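D-alanine--D-alanine ligase (Coxiella burnetii, PDB 3TQT) catalyses the ATP-dependent joining of two D-alanine molecules into D-alanyl-D-alanine, a building block for bacterial peptidoglycan. Local coordinates at residues 223-228 and 303-308; 229-234 and 330-335; 233-238 and 345-350; 243-248 and 282-287; 297-302 and 321-326. All coordinates share one frame; numbering follows the deposited sequence.

Contact 1: residues 223-228 and 303-308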
# COMPACT_ATOMS: atom_id res chain seq x y z
N PRO A 223 21.52 6.10 -13.69
CA PRO A 223 22.38 6.62 -14.75
C PRO A 223 21.55 7.44 -15.72
O PRO A 223 20.41 7.08 -15.97
CB PRO A 223 22.83 5.35 -15.45
CG PRO A 223 21.64 4.44 -15.29
CD PRO A 223 21.21 4.68 -13.88
N ARG A 224 22.10 8.52 -16.25
CA ARG A 224 21.42 9.19 -17.36
C ARG A 224 21.57 8.35 -18.62
O ARG A 224 22.68 8.15 -19.12
CB ARG A 224 21.95 10.61 -17.58
CG ARG A 224 21.10 11.40 -18.57
CD ARG A 224 21.62 12.82 -18.78
NE ARG A 224 23.01 12.83 -19.22
CZ ARG A 224 23.41 12.77 -20.49
NH1 ARG A 224 22.51 12.69 -21.46
NH2 ARG A 224 24.70 12.79 -20.78
N ILE A 225 20.44 7.87 -19.12
CA ILE A 225 20.38 6.93 -20.22
C ILE A 225 20.09 7.69 -21.52
O ILE A 225 19.18 8.51 -21.57
CB ILE A 225 19.21 5.93 -19.98
CG1 ILE A 225 19.59 4.91 -18.90
CG2 ILE A 225 18.80 5.23 -21.26
CD1 ILE A 225 20.91 4.21 -19.16
N ARG A 226 20.86 7.42 -22.56
CA ARG A 226 20.54 8.00 -23.86
C ARG A 226 19.38 7.20 -24.46
O ARG A 226 19.37 5.97 -24.42
CB ARG A 226 21.74 8.00 -24.80
CG ARG A 226 21.49 8.79 -26.10
CD ARG A 226 22.67 8.70 -27.08
NE ARG A 226 23.94 8.97 -26.42
CZ ARG A 226 25.10 8.43 -26.78
NH1 ARG A 226 25.13 7.59 -27.81
NH2 ARG A 226 26.21 8.72 -26.12
N GLY A 227 18.39 7.90 -24.99
CA GLY A 227 17.29 7.20 -25.61
C GLY A 227 16.01 7.99 -25.55
O GLY A 227 15.95 9.07 -24.97
N ARG A 228 14.97 7.43 -26.16
CA ARG A 228 13.70 8.11 -26.22
C ARG A 228 12.83 7.71 -25.04
O ARG A 228 12.89 6.57 -24.57
CB ARG A 228 13.00 7.80 -27.54
CG ARG A 228 13.80 8.22 -28.75
CD ARG A 228 12.89 8.51 -29.91
NE ARG A 228 12.59 7.33 -30.70
CZ ARG A 228 11.62 7.27 -31.60
NH1 ARG A 228 10.82 8.32 -31.80
NH2 ARG A 228 11.42 6.16 -32.30
N ASP A 303 6.13 3.97 -18.30
CA ASP A 303 7.09 4.86 -18.93
C ASP A 303 8.39 4.11 -19.13
O ASP A 303 8.90 3.48 -18.20
CB ASP A 303 7.32 6.11 -18.09
CG ASP A 303 6.05 6.94 -17.92
OD1 ASP A 303 5.04 6.67 -18.60
OD2 ASP A 303 6.08 7.87 -17.09
N PHE A 304 8.89 4.17 -20.35
CA PHE A 304 10.08 3.44 -20.74
C PHE A 304 11.17 4.38 -21.22
O PHE A 304 10.89 5.53 -21.61
CB PHE A 304 9.78 2.56 -21.95
CG PHE A 304 8.75 1.50 -21.72
CD1 PHE A 304 9.13 0.19 -21.51
CD2 PHE A 304 7.41 1.79 -21.82
CE1 PHE A 304 8.18 -0.79 -21.34
CE2 PHE A 304 6.45 0.81 -21.65
CZ PHE A 304 6.83 -0.47 -21.42
N PHE A 305 12.39 3.87 -21.25
CA PHE A 305 13.42 4.40 -22.14
C PHE A 305 13.62 3.38 -23.24
O PHE A 305 13.61 2.17 -22.99
CB PHE A 305 14.74 4.64 -21.39
CG PHE A 305 14.79 5.96 -20.69
CD1 PHE A 305 15.24 7.09 -21.34
CD2 PHE A 305 14.36 6.08 -19.38
CE1 PHE A 305 15.28 8.31 -20.70
CE2 PHE A 305 14.40 7.29 -18.72
CZ PHE A 305 14.85 8.41 -19.39
N VAL A 306 13.76 3.85 -24.47
CA VAL A 306 14.20 2.99 -25.56
C VAL A 306 15.55 3.51 -26.01
O VAL A 306 15.66 4.64 -26.48
CB VAL A 306 13.22 2.99 -26.73
CG1 VAL A 306 13.79 2.17 -27.89
CG2 VAL A 306 11.89 2.45 -26.29
N THR A 307 16.58 2.69 -25.85
CA THR A 307 17.94 3.11 -26.13
C THR A 307 18.18 3.18 -27.63
O THR A 307 17.40 2.65 -28.44
CB THR A 307 18.98 2.15 -25.50
OG1 THR A 307 18.94 0.90 -26.19
CG2 THR A 307 18.69 1.92 -24.03
N PRO A 308 19.26 3.84 -28.03
CA PRO A 308 19.59 3.89 -29.46
C PRO A 308 19.75 2.49 -30.04
O PRO A 308 19.39 2.28 -31.20
CB PRO A 308 20.91 4.65 -29.47
CG PRO A 308 20.82 5.54 -28.28
CD PRO A 308 20.13 4.72 -27.22
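Main-chain hydrogen bonds fasten the loop 223-228, just where it turns into a strand, to the far end of strand 298-306. The pairing lies inside the ATP-grasp sheet and joins the start of strand 228-236, in a region predicted to bind ATP, to the strand that carries the predicted magnesium ligand D303. R228 and V306 form an antiparallel hydrogen-bonded pair: R228 N donates to V306 O at 2.9 Å, and V306 N returns a straighter bond to R228 O, also at 2.9 Å. Each donor lies in the plane of the carbonyl it addresses. A CA-H...O contact from F305 adds a second grip on the same acceptor, with F305 CA 3.3 Å from R228 O.

Close backbone packing precedes this pair. G227, at phi 152°, has no side chain and lets its CA pass 3.2 Å from V306 O. R226 O lies 3.2 Å from P308 CD, on the ring across the contact.

The apolar contacts are looser. I225 crosses F305 obliquely; its CG2 branch, anti to the backbone N, comes 4.0 Å from F305 CD1, with I225 CB over one face of the phenyl ring and G227 O at its edge. Further out, the aliphatic part of R226 crosses P308 at about a right angle, R226 CD lying 3.9 Å from P308 CG, before the chain bends at chi3.

R228 NH1 forms a salt bridge with E247 OE1 on the next strand, and T307 OG1 bonds to K311 N. The join between the two segments therefore rests on backbone amides and apolar surface rather than on charge.

Contact 2: residues 229-234 and 330-335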
# COMPACT_ATOMS: atom_id res chain seq x y z
N GLU A 229 12.04 8.65 -24.54
CA GLU A 229 11.10 8.37 -23.47
C GLU A 229 9.77 7.99 -24.09
O GLU A 229 9.05 8.85 -24.61
CB GLU A 229 10.95 9.57 -22.55
CG GLU A 229 12.27 10.05 -21.99
CD GLU A 229 12.13 10.67 -20.63
OE1 GLU A 229 11.27 10.20 -19.85
OE2 GLU A 229 12.86 11.63 -20.34
N ILE A 230 9.47 6.70 -24.05
CA ILE A 230 8.30 6.14 -24.69
C ILE A 230 7.31 5.75 -23.61
O ILE A 230 7.70 5.29 -22.53
CB ILE A 230 8.68 4.91 -25.52
CG1 ILE A 230 9.75 5.28 -26.57
CG2 ILE A 230 7.44 4.28 -26.18
CD1 ILE A 230 9.33 6.39 -27.51
N GLU A 231 6.02 5.98 -23.86
CA GLU A 231 5.01 5.65 -22.87
C GLU A 231 3.98 4.73 -23.48
O GLU A 231 3.81 4.70 -24.70
CB GLU A 231 4.35 6.92 -22.36
CG GLU A 231 5.34 7.94 -21.82
CD GLU A 231 4.65 9.14 -21.24
OE1 GLU A 231 3.45 9.34 -21.55
OE2 GLU A 231 5.28 9.87 -20.46
N CYS A 232 3.31 3.98 -22.63
CA CYS A 232 2.29 3.05 -23.09
C CYS A 232 1.19 2.98 -22.05
O CYS A 232 1.46 2.80 -20.86
CB CYS A 232 2.90 1.67 -23.33
SG CYS A 232 1.76 0.45 -23.99
N ALA A 233 -0.05 3.16 -22.49
CA ALA A 233 -1.19 3.15 -21.60
C ALA A 233 -1.71 1.73 -21.52
O ALA A 233 -1.95 1.10 -22.54
CB ALA A 233 -2.27 4.08 -22.11
N VAL A 234 -1.85 1.23 -20.30
CA VAL A 234 -2.40 -0.11 -20.07
C VAL A 234 -3.77 -0.00 -19.42
O VAL A 234 -4.01 0.85 -18.56
CB VAL A 234 -1.45 -0.94 -19.19
CG1 VAL A 234 -2.04 -2.33 -18.92
CG2 VAL A 234 -0.09 -1.07 -19.85
N PRO A 330 -5.02 9.29 -21.64
CA PRO A 330 -6.17 9.28 -22.54
C PRO A 330 -5.80 9.48 -24.01
O PRO A 330 -6.44 8.85 -24.85
CB PRO A 330 -7.04 10.43 -22.04
CG PRO A 330 -6.12 11.29 -21.22
CD PRO A 330 -5.14 10.33 -20.61
N LYS A 331 -4.83 10.34 -24.33
CA LYS A 331 -4.46 10.57 -25.72
C LYS A 331 -3.97 9.30 -26.42
O LYS A 331 -4.32 9.04 -27.56
CB LYS A 331 -3.40 11.67 -25.85
CG LYS A 331 -3.94 13.07 -25.78
CD LYS A 331 -2.81 14.09 -25.95
CE LYS A 331 -1.99 13.79 -27.21
NZ LYS A 331 -0.87 14.76 -27.39
N MET A 332 -3.15 8.52 -25.73
CA MET A 332 -2.68 7.26 -26.31
C MET A 332 -3.84 6.31 -26.60
O MET A 332 -3.90 5.70 -27.67
CB MET A 332 -1.66 6.59 -25.40
CG MET A 332 -0.29 7.24 -25.49
SD MET A 332 0.96 6.33 -24.58
CE MET A 332 0.56 6.76 -22.89
N TRP A 333 -4.77 6.18 -25.66
CA TRP A 333 -5.95 5.35 -25.93
C TRP A 333 -6.76 5.88 -27.11
O TRP A 333 -7.17 5.10 -27.97
CB TRP A 333 -6.83 5.14 -24.69
CG TRP A 333 -6.32 4.02 -23.85
CD1 TRP A 333 -5.95 4.06 -22.54
CD2 TRP A 333 -6.06 2.68 -24.29
NE1 TRP A 333 -5.50 2.84 -22.13
CE2 TRP A 333 -5.55 1.97 -23.19
CE3 TRP A 333 -6.22 2.01 -25.51
CZ2 TRP A 333 -5.20 0.62 -23.26
CZ3 TRP A 333 -5.87 0.67 -25.59
CH2 TRP A 333 -5.37 -0.01 -24.47
N GLU A 334 -6.99 7.18 -27.15
CA GLU A 334 -7.74 7.76 -28.27
C GLU A 334 -7.06 7.40 -29.58
O GLU A 334 -7.71 7.07 -30.57
CB GLU A 334 -7.86 9.28 -28.15
CG GLU A 334 -8.56 9.77 -26.91
CD GLU A 334 -8.86 11.25 -26.97
OE1 GLU A 334 -8.83 11.81 -28.09
OE2 GLU A 334 -9.14 11.84 -25.91
N ALA A 335 -5.73 7.47 -29.57
CA ALA A 335 -4.95 7.21 -30.76
C ALA A 335 -4.98 5.73 -31.13
O ALA A 335 -4.60 5.35 -32.23
CB ALA A 335 -3.51 7.67 -30.57
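Helix 328-335 lies across strand 228-236 in the antiparallel sheet of the ATP-grasp fold, the two local axes passing 7.9 Å apart at 76°. Two side chains of the helix, M332 and W333, make the contact. M332 leaves the helix with CG anti to the carbonyl carbon and turns at its thioether (chi3 -75°), so that sulfur and methyl lie down on the strand backbone. M332 SD is 3.3 Å from E231 O, while M332 CE reaches to 3.7 Å from A233 N. The same methyl group touches the base of the E231 side chain, with M332 CE 3.8 Å from E231 CB, the two chains crossing at about a right angle.

One residue on, the W333 indole lies against A233: W333 CZ2 is 3.4 Å from A233 O, and V234 C lies at the edge of the ring system.

Around this first shell, Y329 meets W333 edge-to-face and its OH bonds to V234 O, tying the preceding turn of the helix to the same strand. From the neighbouring strand, S243 OG takes the hydrogen bond of A233 N. E231, extended beyond CG, packs its CG beside the carboxylate of D303, a predicted magnesium ligand, and has a weak, long ion pair with R301. Small enough to fit between the two helix side chains, A233 CB sits 3.5 Å from W333 NE1 and 4.0 Å from M332 CE.

Contact 3: residues 233-238 and 345-350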
# COMPACT_ATOMS: atom_id res chain seq x y z
N ALA A 233 -0.05 3.16 -22.49
CA ALA A 233 -1.19 3.15 -21.60
C ALA A 233 -1.71 1.73 -21.52
O ALA A 233 -1.95 1.10 -22.54
CB ALA A 233 -2.27 4.08 -22.11
N VAL A 234 -1.85 1.23 -20.30
CA VAL A 234 -2.40 -0.11 -20.07
C VAL A 234 -3.77 -0.00 -19.42
O VAL A 234 -4.01 0.85 -18.56
CB VAL A 234 -1.45 -0.94 -19.19
CG1 VAL A 234 -2.04 -2.33 -18.92
CG2 VAL A 234 -0.09 -1.07 -19.85
N LEU A 235 -4.68 -0.86 -19.86
CA LEU A 235 -6.04 -0.86 -19.34
C LEU A 235 -6.51 -2.28 -19.10
O LEU A 235 -6.38 -3.14 -19.97
CB LEU A 235 -6.97 -0.21 -20.35
CG LEU A 235 -8.46 -0.25 -20.07
CD1 LEU A 235 -8.80 0.63 -18.88
CD2 LEU A 235 -9.19 0.22 -21.32
N GLY A 236 -7.04 -2.52 -17.91
CA GLY A 236 -7.63 -3.81 -17.62
C GLY A 236 -7.39 -4.23 -16.19
O GLY A 236 -6.75 -3.51 -15.42
N ASN A 237 -7.92 -5.39 -15.84
CA ASN A 237 -7.67 -6.00 -14.56
C ASN A 237 -6.79 -7.20 -14.82
O ASN A 237 -5.58 -7.07 -14.91
CB ASN A 237 -8.99 -6.43 -13.89
CG ASN A 237 -9.70 -5.26 -13.23
OD1 ASN A 237 -9.09 -4.22 -12.98
ND2 ASN A 237 -11.00 -5.42 -12.95
N GLY A 238 -7.42 -8.36 -14.99
CA GLY A 238 -6.70 -9.60 -15.23
C GLY A 238 -6.15 -9.73 -16.63
O GLY A 238 -5.08 -10.32 -16.82
N ASP A 345 -15.75 4.51 -19.21
CA ASP A 345 -16.73 3.45 -18.92
C ASP A 345 -16.01 2.16 -18.54
O ASP A 345 -16.40 1.46 -17.60
CB ASP A 345 -17.64 3.17 -20.12
CG ASP A 345 -18.56 4.34 -20.46
OD1 ASP A 345 -19.00 5.05 -19.54
OD2 ASP A 345 -18.84 4.53 -21.67
N GLN A 346 -14.98 1.83 -19.30
CA GLN A 346 -14.22 0.62 -19.03
C GLN A 346 -13.54 0.66 -17.66
O GLN A 346 -13.56 -0.31 -16.91
CB GLN A 346 -13.23 0.34 -20.17
CG GLN A 346 -14.00 -0.04 -21.45
CD GLN A 346 -13.14 -0.59 -22.56
OE1 GLN A 346 -12.03 -1.08 -22.32
NE2 GLN A 346 -13.64 -0.52 -23.79
N LEU A 347 -12.96 1.81 -17.32
CA LEU A 347 -12.33 1.94 -16.01
C LEU A 347 -13.35 1.76 -14.89
O LEU A 347 -13.07 1.10 -13.89
CB LEU A 347 -11.62 3.29 -15.89
CG LEU A 347 -10.35 3.39 -16.74
CD1 LEU A 347 -9.93 4.84 -16.88
CD2 LEU A 347 -9.24 2.55 -16.13
N ILE A 348 -14.53 2.34 -15.05
CA ILE A 348 -15.58 2.17 -14.05
C ILE A 348 -16.04 0.71 -13.97
O ILE A 348 -16.20 0.16 -12.89
CB ILE A 348 -16.75 3.14 -14.30
CG1 ILE A 348 -16.33 4.58 -13.96
CG2 ILE A 348 -17.99 2.72 -13.51
CD1 ILE A 348 -17.24 5.64 -14.55
N GLU A 349 -16.25 0.08 -15.13
CA GLU A 349 -16.67 -1.31 -15.15
C GLU A 349 -15.63 -2.23 -14.48
O GLU A 349 -15.99 -3.10 -13.69
CB GLU A 349 -16.96 -1.78 -16.58
CG GLU A 349 -18.29 -1.25 -17.14
CD GLU A 349 -18.27 -1.08 -18.66
OE1 GLU A 349 -17.33 -1.56 -19.31
OE2 GLU A 349 -19.20 -0.43 -19.20
N LEU A 350 -14.36 -2.02 -14.81
CA LEU A 350 -13.26 -2.77 -14.21
C LEU A 350 -13.22 -2.59 -12.71
O LEU A 350 -12.98 -3.54 -11.97
CB LEU A 350 -11.93 -2.31 -14.79
CG LEU A 350 -11.64 -2.70 -16.24
CD1 LEU A 350 -10.46 -1.90 -16.77
CD2 LEU A 350 -11.35 -4.18 -16.34
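L235 points its isobutyl group at the helix 340-370 with CG anti to the backbone N (chi1 173°), and its two methyls part company there. L235 CD1 drives obliquely against L347, where its 3.4 Å approach to L347 CD2 is tighter than usual for two carbons, and it also meets L350 CD1 at 3.7 Å. The other branch turns to the amide of Q346, which crosses L235 at about a right angle and brings Q346 OE1 3.3 Å from L235 CD2.

L350 faces the strand end with both of its methyls. L350 CD1 rests on the backbone, 3.5 Å from G236 CA. L350 CD2 lies beside the N237 amide, 3.6 Å from N237 ND2.

The contact joins the end of a strand in the ATP-grasp sheet to the long C-terminal helix, the local axes running 8.8 Å apart and inclined at 47°. L235 is also covered by Y329 and W333 of the preceding helix 328-335.

N237 and L350 slide past each other in opposite directions, and this brings N237 ND2 to L350 O at 2.9 Å in a nearly straight bond (161° at the hydrogen). L350 O lies in the amide plane of N237, whereas the donor stands above the plane of the carbonyl. At the other end of the amide, N237 OD1 accepts from G298 N, and the two bonds together fix its rotation.

Contact 4: residues 243-248 and 282-287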
# COMPACT_ATOMS: atom_id res chain seq x y z
N SER A 243 -2.02 0.29 -25.17
CA SER A 243 -2.24 1.25 -26.24
C SER A 243 -1.08 1.23 -27.20
O SER A 243 -0.06 0.58 -26.95
CB SER A 243 -2.35 2.67 -25.65
OG SER A 243 -1.08 3.09 -25.16
N LEU A 244 -1.22 1.93 -28.31
CA LEU A 244 -0.06 2.25 -29.12
C LEU A 244 0.86 3.12 -28.27
O LEU A 244 0.39 3.95 -27.48
CB LEU A 244 -0.47 2.99 -30.39
CG LEU A 244 -1.31 2.12 -31.33
CD1 LEU A 244 -1.79 2.90 -32.53
CD2 LEU A 244 -0.51 0.89 -31.75
N PRO A 245 2.17 2.92 -28.42
CA PRO A 245 3.16 3.68 -27.65
C PRO A 245 3.09 5.16 -28.01
O PRO A 245 2.73 5.50 -29.13
CB PRO A 245 4.50 3.12 -28.15
CG PRO A 245 4.16 1.82 -28.81
CD PRO A 245 2.80 2.00 -29.38
N GLY A 246 3.39 6.03 -27.05
CA GLY A 246 3.52 7.44 -27.32
C GLY A 246 4.91 7.87 -26.92
O GLY A 246 5.67 7.07 -26.35
N GLU A 247 5.26 9.11 -27.21
CA GLU A 247 6.56 9.63 -26.84
C GLU A 247 6.45 10.98 -26.17
O GLU A 247 5.57 11.78 -26.49
CB GLU A 247 7.49 9.72 -28.06
CG GLU A 247 8.82 10.42 -27.76
CD GLU A 247 9.78 10.37 -28.93
OE1 GLU A 247 9.32 10.28 -30.08
OE2 GLU A 247 11.01 10.42 -28.69
N ILE A 248 7.35 11.22 -25.23
CA ILE A 248 7.42 12.52 -24.61
C ILE A 248 8.85 13.00 -24.78
O ILE A 248 9.79 12.21 -24.70
CB ILE A 248 7.05 12.47 -23.12
CG1 ILE A 248 6.89 13.88 -22.56
CG2 ILE A 248 8.09 11.69 -22.33
CD1 ILE A 248 6.52 13.93 -21.08
N GLN A 282 7.33 -4.96 -28.30
CA GLN A 282 8.01 -5.17 -27.02
C GLN A 282 7.46 -4.21 -25.98
O GLN A 282 7.11 -4.61 -24.87
CB GLN A 282 9.51 -4.95 -27.16
CG GLN A 282 10.25 -6.09 -27.79
CD GLN A 282 11.73 -5.77 -27.89
OE1 GLN A 282 12.41 -5.60 -26.88
NE2 GLN A 282 12.22 -5.66 -29.12
N ILE A 283 7.40 -2.93 -26.34
CA ILE A 283 6.85 -1.93 -25.46
C ILE A 283 5.47 -2.36 -24.95
O ILE A 283 5.19 -2.34 -23.76
CB ILE A 283 6.76 -0.57 -26.17
CG1 ILE A 283 8.19 -0.05 -26.44
CG2 ILE A 283 5.95 0.41 -25.34
CD1 ILE A 283 8.25 1.17 -27.31
N GLN A 284 4.61 -2.79 -25.87
CA GLN A 284 3.27 -3.18 -25.48
C GLN A 284 3.29 -4.41 -24.57
O GLN A 284 2.59 -4.44 -23.56
CB GLN A 284 2.39 -3.39 -26.72
CG GLN A 284 2.04 -2.07 -27.40
CD GLN A 284 1.37 -2.26 -28.74
OE1 GLN A 284 1.79 -3.09 -29.54
NE2 GLN A 284 0.32 -1.50 -28.99
N GLN A 285 4.11 -5.40 -24.91
CA GLN A 285 4.09 -6.63 -24.12
C GLN A 285 4.67 -6.42 -22.74
O GLN A 285 4.15 -6.95 -21.76
CB GLN A 285 4.82 -7.77 -24.82
CG GLN A 285 4.64 -9.10 -24.07
CD GLN A 285 3.19 -9.57 -24.04
OE1 GLN A 285 2.62 -9.91 -25.08
NE2 GLN A 285 2.57 -9.57 -22.85
N ILE A 286 5.75 -5.66 -22.66
CA ILE A 286 6.40 -5.39 -21.38
C ILE A 286 5.50 -4.52 -20.53
O ILE A 286 5.40 -4.72 -19.32
CB ILE A 286 7.77 -4.71 -21.57
CG1 ILE A 286 8.73 -5.66 -22.30
CG2 ILE A 286 8.36 -4.33 -20.22
CD1 ILE A 286 10.07 -5.05 -22.58
N ALA A 287 4.82 -3.56 -21.15
CA ALA A 287 3.86 -2.75 -20.39
C ALA A 287 2.80 -3.63 -19.71
O ALA A 287 2.49 -3.45 -18.53
CB ALA A 287 3.20 -1.70 -21.28
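One hydrogen bond links a side chain of helix 277-293 to the backbone of the neighbouring strand. Q284, its chain extended beyond CG, brings its amide to the S243 carbonyl: Q284 NE2 donates to S243 O at 2.9 Å and 164°. The acceptor lies in the plane of the Q284 amide, but the donor stands well above the carbonyl plane, 56° out of it, away from the lone-pair direction. Q284 CG packs against the same oxygen, 3.4 Å from S243 O.

A second polar link braces the strand segment internally. With its hydroxyl in the crowded position between the backbone N and the carbonyl carbon (chi1 69°), S243 OG donates to L244 O at 2.9 Å while accepting from A233 N on the adjoining strand. This buried hydroxyl is thus engaged on both sides.

Van der Waals packing is light. L244 runs alongside Q284, pointing the same way, and places its methyl L244 CD2 beside the amide, 3.7 Å from Q284 NE2. The apolar pair is P245 and I283, which cross obliquely, P245 CG 4.2 Å from the I283 CG2 methyl.

Strand 241-249 runs beside strand 228-236 in the ATP-grasp sheet, and helix 277-293 covers one face of both. I230 of the latter strand touches P245 as well as I283, closing the packing between helix and sheet. Further along the helix, I286 and A287 lie on F304, while L244 N is bonded to S336 OG, just past the end of helix 328-335.

Contact 5: residues 297-302 and 321-326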
# COMPACT_ATOMS: atom_id res chain seq x y z
N SER A 297 -4.36 -2.75 -11.25
CA SER A 297 -5.75 -2.91 -11.64
C SER A 297 -6.18 -1.65 -12.33
O SER A 297 -5.69 -0.56 -12.02
CB SER A 297 -6.63 -3.10 -10.40
OG SER A 297 -6.46 -4.38 -9.87
N GLY A 298 -7.10 -1.81 -13.28
CA GLY A 298 -7.73 -0.70 -13.96
C GLY A 298 -6.83 -0.07 -15.01
O GLY A 298 -7.01 -0.29 -16.20
N MET A 299 -5.85 0.71 -14.55
CA MET A 299 -5.01 1.46 -15.48
C MET A 299 -3.61 1.73 -14.96
O MET A 299 -3.39 1.83 -13.75
CB MET A 299 -5.67 2.80 -15.80
CG MET A 299 -6.01 3.59 -14.54
SD MET A 299 -6.46 5.30 -14.88
CE MET A 299 -5.19 5.72 -16.05
N ALA A 300 -2.67 1.86 -15.89
CA ALA A 300 -1.35 2.36 -15.56
C ALA A 300 -0.77 2.97 -16.82
O ALA A 300 -1.00 2.47 -17.92
CB ALA A 300 -0.46 1.24 -15.07
N ARG A 301 0.01 4.02 -16.66
CA ARG A 301 0.89 4.42 -17.74
C ARG A 301 2.29 3.92 -17.42
O ARG A 301 2.86 4.29 -16.39
CB ARG A 301 0.91 5.93 -17.91
CG ARG A 301 1.42 6.35 -19.27
CD ARG A 301 1.60 7.85 -19.33
NE ARG A 301 2.71 8.26 -18.48
CZ ARG A 301 2.66 9.27 -17.63
NH1 ARG A 301 1.55 9.98 -17.50
NH2 ARG A 301 3.73 9.58 -16.91
N VAL A 302 2.82 3.07 -18.29
CA VAL A 302 4.18 2.56 -18.13
C VAL A 302 5.12 3.40 -18.96
O VAL A 302 4.92 3.55 -20.18
CB VAL A 302 4.31 1.11 -18.59
CG1 VAL A 302 5.69 0.57 -18.24
CG2 VAL A 302 3.22 0.25 -17.95
N PRO A 321 -2.07 8.48 -13.78
CA PRO A 321 -1.45 9.35 -14.77
C PRO A 321 -2.33 10.56 -15.02
O PRO A 321 -3.53 10.49 -14.71
CB PRO A 321 -1.39 8.48 -16.01
CG PRO A 321 -2.51 7.53 -15.85
CD PRO A 321 -2.60 7.24 -14.38
N GLY A 322 -1.76 11.63 -15.55
CA GLY A 322 -2.55 12.78 -15.94
C GLY A 322 -3.71 12.34 -16.80
O GLY A 322 -3.58 11.40 -17.58
N PHE A 323 -4.85 13.01 -16.65
CA PHE A 323 -6.04 12.61 -17.38
C PHE A 323 -6.75 13.81 -17.99
O PHE A 323 -7.94 13.76 -18.32
CB PHE A 323 -6.99 11.84 -16.45
CG PHE A 323 -7.40 10.51 -16.99
CD1 PHE A 323 -6.80 9.35 -16.53
CD2 PHE A 323 -8.38 10.42 -17.97
CE1 PHE A 323 -7.19 8.11 -17.02
CE2 PHE A 323 -8.77 9.18 -18.47
CZ PHE A 323 -8.18 8.03 -17.99
N THR A 324 -6.00 14.91 -18.13
CA THR A 324 -6.51 16.09 -18.80
C THR A 324 -6.71 15.75 -20.26
O THR A 324 -6.24 14.72 -20.73
CB THR A 324 -5.54 17.28 -18.70
OG1 THR A 324 -4.50 17.15 -19.68
CG2 THR A 324 -4.92 17.33 -17.30
N ASN A 325 -7.40 16.61 -20.99
CA ASN A 325 -7.70 16.34 -22.40
C ASN A 325 -6.46 16.24 -23.30
O ASN A 325 -6.54 15.77 -24.43
CB ASN A 325 -8.67 17.38 -22.96
CG ASN A 325 -8.17 18.80 -22.76
OD1 ASN A 325 -6.98 19.03 -22.52
ND2 ASN A 325 -9.08 19.77 -22.87
N ILE A 326 -5.31 16.67 -22.80
CA ILE A 326 -4.08 16.56 -23.57
C ILE A 326 -3.09 15.60 -22.93
O ILE A 326 -1.95 15.46 -23.40
CB ILE A 326 -3.39 17.92 -23.72
CG1 ILE A 326 -2.88 18.40 -22.36
CG2 ILE A 326 -4.32 18.93 -24.36
CD1 ILE A 326 -2.00 19.64 -22.44
O HOH W 1 -1.17 10.72 -18.65
O HOH W 2 1.16 12.27 -15.83
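An unusually short carbon pair marks this contact: M299 CE is only 3.2 Å from P321 CG. The methionine reaches it with CG in the crowded position between the backbone N and the carbonyl carbon (chi1 54°) and a bend at chi3, meeting the proline tip to tip. The same methyl group is at the edge of the F323 ring and in its plane, with M299 CE 3.3 Å from F323 CE1. M299 SD follows at 4.9 Å from the ring centroid, 76° off the ring normal, which makes an edge-on Met-aromatic contact.

The two segments are a strand of the ATP-grasp sheet and the loop that leads from strand 312-318 to helix 328-335. F323 extends the link to helix 18-31 of the N-terminal domain, where S24 and N27 bond its backbone N and O. The loop then closes in an ST turn, T324 OG1 accepting from I326 N.

R301 and P321 slide past each other in opposite directions, R301 NH1 lying 3.6 Å from P321 CB. Two waters at the guanidinium edge, in its plane, carry the polar link to G322. Water 1 accepts from R301 NH1 at 3.0 Å and donates to G322 O at 2.7 Å. Water 2 accepts twice, at 2.9 Å from R301 NH1 and at 3.0 Å from G322 N. R301 NE forms a salt bridge with D303, a predicted magnesium ligand.

How the contacts relate
Along the chain, contacts 1, 2 and 3 open in turn between residues 223 and 238, the last two from the same strand and with A233 and V234 in common. Contact 4 opens next and closes first, at 282-287, bringing helix 277-293 onto one face of the sheet; it falls within the loops of all three. Contact 5 then opens at 297-302, but contact 1 closes at 303-308 before contact 5 does at 321-326, so these two cross. Contact 1 also crosses contacts 2 and 3. These close last, enclosing contact 5 and setting helices 328-335 and 340-370 on the sheet face opposite helix 277-293.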